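Local structure of glutamine cyclotransferase (Xanthomonas campestris, 3MBR) at residues Q189-D194 with M227-R232. The protein probably catalyses the cyclisation of N-terminal glutamine to pyroglutamate as a glutaminyl cyclase, and binds a calcium ion. The protein carries 1 engineered substitution. Sequence-based numbering, arbitrary orientation.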
ATOM      1  N   GLN A 189       4.750 -12.851   9.242  1.00 29.69           N
ATOM      2  CA  GLN A 189       5.045 -12.562  10.691  1.00 33.97           C
ATOM      3  C   GLN A 189       6.567 -12.545  10.944  1.00 32.93           C
ATOM      4  O   GLN A 189       7.065 -11.812  11.883  1.00 35.68           O
ATOM      5  CB  GLN A 189       4.381 -13.619  11.593  1.00 37.12           C
ATOM      6  CG  GLN A 189       4.773 -15.097  11.242  1.00 45.40           C
ATOM      7  CD  GLN A 189       4.108 -16.193  12.105  1.00 56.38           C
ATOM      8  OE1 GLN A 189       3.402 -15.904  13.075  1.00 62.17           O
ATOM      9  NE2 GLN A 189       4.328 -17.465  11.729  1.00 59.07           N
ATOM     10  N   ALA A 190       7.326 -13.400  10.248  1.00 33.16           N
ATOM     11  CA  ALA A 190       8.789 -13.427  10.403  1.00 34.45           C
ATOM     12  C   ALA A 190       9.524 -12.061  10.184  1.00 34.79           C
ATOM     13  O   ALA A 190      10.567 -11.794  10.814  1.00 37.70           O
ATOM     14  CB  ALA A 190       9.473 -14.592   9.540  1.00 35.11           C
ATOM     15  N   LEU A 191       8.908 -11.172   9.416  1.00 31.48           N
ATOM     16  CA  LEU A 191       9.507  -9.889   9.077  1.00 32.60           C
ATOM     17  C   LEU A 191       9.054  -8.757   9.959  1.00 32.91           C
ATOM     18  O   LEU A 191       9.615  -7.665   9.888  1.00 35.52           O
ATOM     19  CB  LEU A 191       9.082  -9.546   7.637  1.00 29.34           C
ATOM     20  CG  LEU A 191       9.415 -10.612   6.541  1.00 32.13           C
ATOM     21  CD1 LEU A 191       9.104 -10.061   5.171  1.00 30.75           C
ATOM     22  CD2 LEU A 191      10.868 -11.091   6.583  1.00 38.92           C
ATOM     23  N   VAL A 192       7.987  -8.939  10.693  1.00 36.14           N
ATOM     24  CA  VAL A 192       7.414  -7.881  11.509  1.00 37.86           C
ATOM     25  C   VAL A 192       8.387  -7.714  12.732  1.00 41.07           C
ATOM     26  O   VAL A 192       8.814  -8.734  13.376  1.00 39.94           O
ATOM     27  CB  VAL A 192       5.889  -8.142  11.783  1.00 39.95           C
ATOM     28  CG1 VAL A 192       5.241  -7.003  12.666  1.00 40.90           C
ATOM     29  CG2 VAL A 192       5.120  -8.245  10.478  1.00 36.20           C
ATOM     30  N   PRO A 193       8.857  -6.474  12.989  1.00 42.45           N
ATOM     31  CA  PRO A 193       9.906  -6.267  14.014  1.00 47.43           C
ATOM     32  C   PRO A 193       9.542  -6.827  15.350  1.00 53.37           C
ATOM     33  O   PRO A 193      10.435  -7.356  16.056  1.00 54.24           O
ATOM     34  CB  PRO A 193       9.992  -4.751  14.120  1.00 45.78           C
ATOM     35  CG  PRO A 193       9.775  -4.323  12.721  1.00 40.41           C
ATOM     36  CD  PRO A 193       8.687  -5.243  12.174  1.00 40.72           C
ATOM     37  N   ASP A 194       8.276  -6.728  15.733  1.00 57.36           N
ATOM     38  CA  ASP A 194       7.907  -7.514  16.913  1.00 62.49           C
ATOM     39  C   ASP A 194       6.442  -7.870  17.028  1.00 63.93           C
ATOM     40  O   ASP A 194       5.660  -7.201  17.705  1.00 64.37           O
ATOM     41  CB  ASP A 194       8.551  -6.981  18.211  1.00 64.55           C
ATOM     42  CG  ASP A 194       7.649  -6.073  19.009  1.00 66.64           C
ATOM     43  OD1 ASP A 194       6.962  -5.175  18.435  1.00 67.12           O
ATOM     44  OD2 ASP A 194       7.677  -6.256  20.237  1.00 68.21           O
ATOM     45  N   MET A 227      14.414  -2.188   7.811  1.00 18.27           N
ATOM     46  CA  MET A 227      14.687  -2.772   6.514  1.00 18.55           C
ATOM     47  C   MET A 227      13.439  -2.794   5.663  1.00 17.27           C
ATOM     48  O   MET A 227      12.318  -2.718   6.136  1.00 17.36           O
ATOM     49  CB  MET A 227      15.164  -4.232   6.657  1.00 20.64           C
ATOM     50  CG  MET A 227      16.548  -4.346   7.377  1.00 28.45           C
ATOM     51  SD  MET A 227      17.201  -5.960   7.514  1.00 38.46           S
ATOM     52  CE  MET A 227      16.459  -6.447   9.101  1.00 42.40           C
ATOM     53  N   LEU A 228      13.715  -2.863   4.387  1.00 18.20           N
ATOM     54  CA  LEU A 228      12.738  -3.098   3.344  1.00 17.04           C
ATOM     55  C   LEU A 228      13.139  -4.422   2.702  1.00 15.78           C
ATOM     56  O   LEU A 228      14.336  -4.615   2.417  1.00 18.66           O
ATOM     57  CB  LEU A 228      12.677  -1.890   2.370  1.00 18.45           C
ATOM     58  CG  LEU A 228      11.827  -2.044   1.092  1.00 19.61           C
ATOM     59  CD1 LEU A 228      11.165  -0.799   0.762  1.00 21.81           C
ATOM     60  CD2 LEU A 228      12.698  -2.604  -0.007  1.00 21.48           C
ATOM     61  N   TYR A 229      12.187  -5.290   2.462  1.00 16.67           N
ATOM     62  CA  TYR A 229      12.517  -6.652   1.944  1.00 17.22           C
ATOM     63  C   TYR A 229      12.007  -6.854   0.554  1.00 16.40           C
ATOM     64  O   TYR A 229      10.873  -6.529   0.249  1.00 17.88           O
ATOM     65  CB  TYR A 229      11.846  -7.717   2.785  1.00 18.07           C
ATOM     66  CG  TYR A 229      12.310  -7.700   4.227  1.00 20.39           C
ATOM     67  CD1 TYR A 229      11.622  -6.934   5.187  1.00 23.33           C
ATOM     68  CD2 TYR A 229      13.380  -8.440   4.639  1.00 22.86           C
ATOM     69  CE1 TYR A 229      12.018  -6.910   6.497  1.00 25.30           C
ATOM     70  CE2 TYR A 229      13.767  -8.438   5.978  1.00 27.00           C
ATOM     71  CZ  TYR A 229      13.119  -7.615   6.892  1.00 24.91           C
ATOM     72  OH  TYR A 229      13.490  -7.650   8.211  1.00 33.67           O
ATOM     73  N   GLU A 230      12.848  -7.397  -0.322  1.00 17.16           N
ATOM     74  CA  GLU A 230      12.370  -7.947  -1.607  1.00 17.49           C
ATOM     75  C   GLU A 230      12.069  -9.404  -1.317  1.00 17.56           C
ATOM     76  O   GLU A 230      12.921 -10.128  -0.822  1.00 18.70           O
ATOM     77  CB  GLU A 230      13.499  -7.830  -2.675  1.00 19.01           C
ATOM     78  CG  GLU A 230      13.088  -8.397  -4.022  1.00 20.53           C
ATOM     79  CD  GLU A 230      14.174  -8.241  -5.068  1.00 22.30           C
ATOM     80  OE1 GLU A 230      14.042  -8.908  -6.105  1.00 24.84           O
ATOM     81  OE2 GLU A 230      15.122  -7.453  -4.848  1.00 21.94           O
ATOM     82  N   ILE A 231      10.865  -9.828  -1.658  1.00 17.25           N
ATOM     83  CA  ILE A 231      10.420 -11.212  -1.398  1.00 18.75           C
ATOM     84  C   ILE A 231       9.914 -11.853  -2.716  1.00 20.15           C
ATOM     85  O   ILE A 231       9.382 -11.162  -3.571  1.00 21.34           O
ATOM     86  CB  ILE A 231       9.349 -11.240  -0.328  1.00 18.92           C
ATOM     87  CG1 ILE A 231       8.097 -10.544  -0.753  1.00 19.26           C
ATOM     88  CG2 ILE A 231       9.832 -10.711   1.037  1.00 20.40           C
ATOM     89  CD1 ILE A 231       6.929 -10.789   0.237  1.00 22.30           C
ATOM     90  N   ARG A 232      10.149 -13.157  -2.820  1.00 21.50           N
ATOM     91  CA  ARG A 232       9.662 -13.878  -3.975  1.00 23.81           C
ATOM     92  C   ARG A 232       8.610 -14.900  -3.482  1.00 24.26           C
ATOM     93  O   ARG A 232       8.913 -15.675  -2.579  1.00 26.96           O
ATOM     94  CB  ARG A 232      10.842 -14.567  -4.685  1.00 27.41           C
ATOM     95  CG  ARG A 232      10.482 -15.110  -6.135  1.00 33.66           C
ATOM     96  CD  ARG A 232      10.779 -13.947  -7.124  1.00 42.06           C
ATOM     97  NE  ARG A 232      12.220 -13.672  -7.299  1.00 40.74           N
ATOM     98  CZ  ARG A 232      12.911 -12.482  -7.166  1.00 35.52           C
ATOM     99  NH1 ARG A 232      12.383 -11.168  -6.811  1.00 28.95           N
ATOM    100  NH2 ARG A 232      14.234 -12.699  -7.447  1.00 35.50           N
TER
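Leu191 lays its isobutyl end flat on the phenol ring of Tyr229, a compact example of apolar packing of a loop on a sheet, with the two segments meeting through side-chain carbons. Its methyl CD2 stands 4.0 Å from the centroid of the Tyr229 ring and only 10° off the ring normal, a CH-pi contact over the middle of one face. The rest of the leucine spreads over the same ring: CD1 lies 4.0 Å from Tyr229 CD1, while CB reaches to 4.1 Å from Tyr229 CE1. Both side chains have CG turned opposite the carbonyl carbon (chi1 -56° for Leu191, -62° for Tyr229), which sets their directions, and they run past one another in opposite senses. The near-perpendicular chi2 of Tyr229 turns the broad face of its ring to the leucine carbons. Ile231, two residues along the strand and pointing to the same side, extends the apolar patch, its CG2 resting 4.2 Å from Leu191 CD1. All three residues are buried. In the loop, the backbone turns where Val192 N bonds to Gln189 O, 3.2 Å away, and Trp225 packs against Leu191 from outside the two segments. On the other face of the strand, Glu230 receives Arg232 NH1 at 2.9 Å through its OE1 in a salt bridge, and its OE2 is hydrogen-bonded to the hydroxyl of Tyr15. Strand 227-233 sits between strands 9-16 and 217-222, in a four-stranded antiparallel sheet closed by joining the chain's N-terminal strand to its last three. The contact thus packs the loop leaving one blade against the next, characteristic of a beta-propeller.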